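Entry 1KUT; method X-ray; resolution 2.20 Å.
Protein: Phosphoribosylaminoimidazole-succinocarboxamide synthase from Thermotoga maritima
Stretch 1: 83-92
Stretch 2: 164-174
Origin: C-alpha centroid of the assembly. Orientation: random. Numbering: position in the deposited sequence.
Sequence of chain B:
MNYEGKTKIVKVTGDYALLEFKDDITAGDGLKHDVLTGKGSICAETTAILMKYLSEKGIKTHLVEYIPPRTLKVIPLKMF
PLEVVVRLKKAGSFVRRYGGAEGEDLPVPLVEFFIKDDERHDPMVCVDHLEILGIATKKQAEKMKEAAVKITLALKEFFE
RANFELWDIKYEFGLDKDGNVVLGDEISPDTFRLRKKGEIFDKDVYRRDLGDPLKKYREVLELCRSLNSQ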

# COMPACT_ATOMS: atom_id res chain seq x y z
N GLU B 83 -6.71 3.22 -9.39
CA GLU B 83 -6.25 4.59 -9.57
C GLU B 83 -4.73 4.46 -9.43
O GLU B 83 -4.24 4.06 -8.39
CB GLU B 83 -6.83 5.50 -8.48
CG GLU B 83 -8.29 5.83 -8.71
CD GLU B 83 -8.81 6.91 -7.76
OE1 GLU B 83 -8.06 7.86 -7.45
OE2 GLU B 83 -9.99 6.82 -7.34
N VAL B 84 -4.00 4.76 -10.49
CA VAL B 84 -2.55 4.65 -10.48
C VAL B 84 -1.97 6.05 -10.38
O VAL B 84 -2.15 6.88 -11.27
CB VAL B 84 -2.03 3.98 -11.78
CG1 VAL B 84 -0.55 3.63 -11.61
CG2 VAL B 84 -2.86 2.75 -12.12
N VAL B 85 -1.24 6.30 -9.29
CA VAL B 85 -0.67 7.61 -9.06
C VAL B 85 0.84 7.61 -9.22
O VAL B 85 1.54 6.72 -8.71
CB VAL B 85 -1.01 8.08 -7.63
CG1 VAL B 85 -0.40 9.45 -7.36
CG2 VAL B 85 -2.53 8.12 -7.45
N VAL B 86 1.35 8.61 -9.94
CA VAL B 86 2.78 8.74 -10.11
C VAL B 86 3.18 10.03 -9.42
O VAL B 86 2.57 11.10 -9.64
CB VAL B 86 3.18 8.80 -11.59
CG1 VAL B 86 4.69 8.94 -11.71
CG2 VAL B 86 2.73 7.54 -12.30
N ARG B 87 4.18 9.96 -8.55
CA ARG B 87 4.63 11.15 -7.86
C ARG B 87 6.03 11.51 -8.30
O ARG B 87 6.90 10.64 -8.38
CB ARG B 87 4.60 10.93 -6.35
CG ARG B 87 3.21 10.66 -5.80
CD ARG B 87 3.27 10.24 -4.36
NE ARG B 87 1.98 9.70 -3.93
CZ ARG B 87 0.89 10.43 -3.71
NH1 ARG B 87 0.93 11.75 -3.87
NH2 ARG B 87 -0.24 9.84 -3.34
N LEU B 88 6.23 12.79 -8.59
CA LEU B 88 7.51 13.32 -8.99
C LEU B 88 8.02 14.18 -7.85
O LEU B 88 9.23 14.35 -7.67
CB LEU B 88 7.35 14.17 -10.25
CG LEU B 88 7.73 13.58 -11.61
CD1 LEU B 88 7.30 12.15 -11.70
CD2 LEU B 88 7.10 14.40 -12.72
N LYS B 89 7.09 14.73 -7.08
CA LYS B 89 7.42 15.58 -5.95
C LYS B 89 6.53 15.21 -4.78
O LYS B 89 5.40 14.77 -4.97
CB LYS B 89 7.23 17.05 -6.29
CG LYS B 89 8.14 17.57 -7.42
CD LYS B 89 8.10 19.08 -7.50
CE LYS B 89 8.89 19.61 -8.70
NZ LYS B 89 10.27 19.07 -8.79
N LYS B 90 7.06 15.40 -3.58
CA LYS B 90 6.32 15.07 -2.36
C LYS B 90 5.15 16.02 -2.16
O LYS B 90 5.35 17.22 -2.03
CB LYS B 90 7.23 15.15 -1.14
CG LYS B 90 8.44 14.24 -1.16
CD LYS B 90 9.27 14.46 0.11
CE LYS B 90 10.57 13.66 0.12
NZ LYS B 90 11.48 14.09 1.24
N ALA B 91 3.94 15.48 -2.10
CA ALA B 91 2.76 16.30 -1.91
C ALA B 91 1.54 15.49 -1.50
O ALA B 91 1.50 14.27 -1.68
CB ALA B 91 2.47 17.06 -3.17
N GLY B 92 0.55 16.18 -0.93
CA GLY B 92 -0.68 15.52 -0.52
C GLY B 92 -0.63 14.42 0.53
O GLY B 92 -0.04 14.57 1.60
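Stretch 2, residues 164-174: FELWDIKYEFG

Residues 164-174 lie against residues 83-92 as an antiparallel strand neighbour, joined by a short ladder of backbone hydrogen bonds and extended past its end by a tryptophan that packs on the chain where stretch 1 turns away. Stretch 2 is a strand from Phe-164 to Tyr-171, extended except at Trp-167, where phi/psi are -80/-52, passes through Glu-172, and resumes as a strand at Phe-173 and Gly-174. Its first strand runs at 162° to strand 83-87, with a closest approach of 4.4 Å between the two axes, and the contact buries 817 Å² counted over both sides.

The register pairs Val-84 with Tyr-171, Val-85 with Lys-170, Val-86 with Ile-169 and Arg-87 with Asp-168. Hydrogen-bonded and non-hydrogen-bonded pairs alternate, as expected for antiparallel strands. Val-84 N donates to Tyr-171 O at 2.8 Å, and Tyr-171 N returns the bond to Val-84 O at 2.6 Å; both are nearly straight, with angles of 165° at the hydrogen. Val-86 N reaches Ile-169 O at 2.9 Å, while Ile-169 N donates to Val-86 O at 3.1 Å. The strands come closer at the non-hydrogen-bonded pairs, where the CA atoms of Val-85 and Lys-170 are 4.2 Å apart and, beyond the Val-86/Ile-169 pair, those of Arg-87 and Asp-168 are 4.4 Å apart.

The sheet face that carries Val-84, Val-86, Ile-169 and Tyr-171 is apolar at this contact. Val-86 CG2 meets the edge of the Tyr-171 ring, 3.9 Å from CE2 of that residue, and Val-84 CG2 approaches the edge of Phe-173 at CD1, 4.0 Å away. On the face of Val-85, Arg-87, Asp-168 and Lys-170 the character is more polar. Val-85 CG2 packs against the aliphatic part of Lys-170 at CG, 3.8 Å away, and the amino group of that lysine forms a salt bridge within stretch 2, Lys-170 NZ to Glu-172 OE2 at 3.1 Å. Farther along, Arg-87 NH1 and Asp-168 OD2 form a long salt bridge of 3.7 Å. A water supplements it, accepting from Arg-87 NH1 at 2.9 Å and lying 2.9 Å from Asp-168 OD2 and 2.6 Å from Lys-89 O, so that it also ties the backbone beyond the corner to this charged pair.

At Leu-88 stretch 1 turns a corner, and the regular ladder gives way to a shared acceptor: Trp-167 O receives Leu-88 N at 2.8 Å and Lys-89 N at 3.0 Å, the latter at a more bent angle of 143°. Leu-88 points toward stretch 2, its CD2 lying 4.3 Å from Leu-166 CB. The side chain of Lys-89 crosses one face of the Trp-167 indole, with Lys-89 CD 3.9 Å from the centroid of the five-membered ring of Trp-167 and only 13° off its normal, a CH-pi contact. Ala-91 meets the same indole at its edge, with Ala-91 CB 3.6 Å from Trp-167 CE3.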

# COMPACT_ATOMS: atom_id res chain seq x y z
N PHE B 164 6.39 24.97 -16.30
CA PHE B 164 5.44 24.53 -15.29
C PHE B 164 5.93 23.16 -14.92
O PHE B 164 6.39 22.41 -15.78
CB PHE B 164 4.03 24.43 -15.86
CG PHE B 164 3.27 25.72 -15.81
CD1 PHE B 164 3.22 26.56 -16.91
CD2 PHE B 164 2.62 26.10 -14.64
CE1 PHE B 164 2.52 27.77 -16.85
CE2 PHE B 164 1.92 27.29 -14.57
CZ PHE B 164 1.87 28.13 -15.68
N GLU B 165 5.85 22.82 -13.63
CA GLU B 165 6.30 21.51 -13.20
C GLU B 165 5.19 20.63 -12.67
O GLU B 165 4.34 21.04 -11.88
CB GLU B 165 7.42 21.64 -12.17
CG GLU B 165 7.24 22.74 -11.16
CD GLU B 165 8.38 22.76 -10.15
OE1 GLU B 165 9.56 22.70 -10.59
OE2 GLU B 165 8.10 22.84 -8.93
N LEU B 166 5.23 19.39 -13.16
CA LEU B 166 4.26 18.38 -12.81
C LEU B 166 4.65 17.75 -11.49
O LEU B 166 5.69 17.12 -11.39
CB LEU B 166 4.22 17.32 -13.91
CG LEU B 166 3.20 16.21 -13.72
CD1 LEU B 166 1.81 16.81 -13.52
CD2 LEU B 166 3.25 15.29 -14.93
N TRP B 167 3.82 17.94 -10.47
CA TRP B 167 4.10 17.39 -9.15
C TRP B 167 3.74 15.91 -9.06
O TRP B 167 4.55 15.09 -8.63
CB TRP B 167 3.34 18.18 -8.11
CG TRP B 167 3.99 19.45 -7.80
CD1 TRP B 167 4.64 20.27 -8.67
CD2 TRP B 167 4.06 20.07 -6.52
NE1 TRP B 167 5.12 21.38 -8.01
CE2 TRP B 167 4.78 21.28 -6.68
CE3 TRP B 167 3.59 19.74 -5.24
CZ2 TRP B 167 5.03 22.15 -5.62
CZ3 TRP B 167 3.84 20.60 -4.19
CH2 TRP B 167 4.55 21.79 -4.39
N ASP B 168 2.52 15.61 -9.45
CA ASP B 168 2.01 14.25 -9.46
C ASP B 168 0.74 14.20 -10.29
O ASP B 168 0.16 15.24 -10.63
CB ASP B 168 1.73 13.74 -8.05
CG ASP B 168 0.80 14.64 -7.28
OD1 ASP B 168 -0.13 15.19 -7.91
OD2 ASP B 168 0.99 14.77 -6.05
N ILE B 169 0.31 12.99 -10.63
CA ILE B 169 -0.84 12.83 -11.48
C ILE B 169 -1.41 11.44 -11.24
O ILE B 169 -0.67 10.53 -10.89
CB ILE B 169 -0.39 13.00 -12.96
CG1 ILE B 169 -1.54 12.77 -13.93
CG2 ILE B 169 0.75 12.04 -13.28
CD1 ILE B 169 -1.25 13.25 -15.30
N LYS B 170 -2.72 11.29 -11.40
CA LYS B 170 -3.37 10.00 -11.21
C LYS B 170 -3.93 9.49 -12.54
O LYS B 170 -4.51 10.27 -13.30
CB LYS B 170 -4.51 10.12 -10.20
CG LYS B 170 -5.29 8.82 -10.02
CD LYS B 170 -6.78 9.07 -9.82
CE LYS B 170 -7.39 9.85 -10.99
NZ LYS B 170 -8.86 9.61 -11.12
N TYR B 171 -3.77 8.20 -12.81
CA TYR B 171 -4.28 7.58 -14.04
C TYR B 171 -5.24 6.44 -13.72
O TYR B 171 -5.39 6.01 -12.57
CB TYR B 171 -3.14 6.99 -14.88
CG TYR B 171 -2.04 7.97 -15.24
CD1 TYR B 171 -2.26 8.98 -16.18
CD2 TYR B 171 -0.78 7.88 -14.65
CE1 TYR B 171 -1.26 9.88 -16.51
CE2 TYR B 171 0.23 8.78 -14.97
CZ TYR B 171 -0.01 9.76 -15.90
OH TYR B 171 0.99 10.62 -16.26
N GLU B 172 -5.90 5.96 -14.77
CA GLU B 172 -6.82 4.83 -14.72
C GLU B 172 -6.69 4.15 -16.08
O GLU B 172 -6.73 4.81 -17.12
CB GLU B 172 -8.26 5.29 -14.45
CG GLU B 172 -8.53 5.57 -12.96
CD GLU B 172 -9.96 6.03 -12.67
OE1 GLU B 172 -10.89 5.59 -13.39
OE2 GLU B 172 -10.15 6.81 -11.71
N PHE B 173 -6.50 2.84 -16.05
CA PHE B 173 -6.32 2.05 -17.27
C PHE B 173 -7.40 1.01 -17.46
O PHE B 173 -8.14 0.66 -16.52
CB PHE B 173 -4.97 1.34 -17.25
CG PHE B 173 -3.78 2.25 -17.25
CD1 PHE B 173 -3.34 2.84 -16.06
CD2 PHE B 173 -3.06 2.48 -18.42
CE1 PHE B 173 -2.20 3.63 -16.03
CE2 PHE B 173 -1.93 3.27 -18.41
CZ PHE B 173 -1.49 3.85 -17.20
N GLY B 174 -7.48 0.50 -18.69
CA GLY B 174 -8.46 -0.51 -19.03
C GLY B 174 -7.94 -1.38 -20.15
O GLY B 174 -6.85 -1.16 -20.68
O HOH W 1 3.09 13.57 -4.52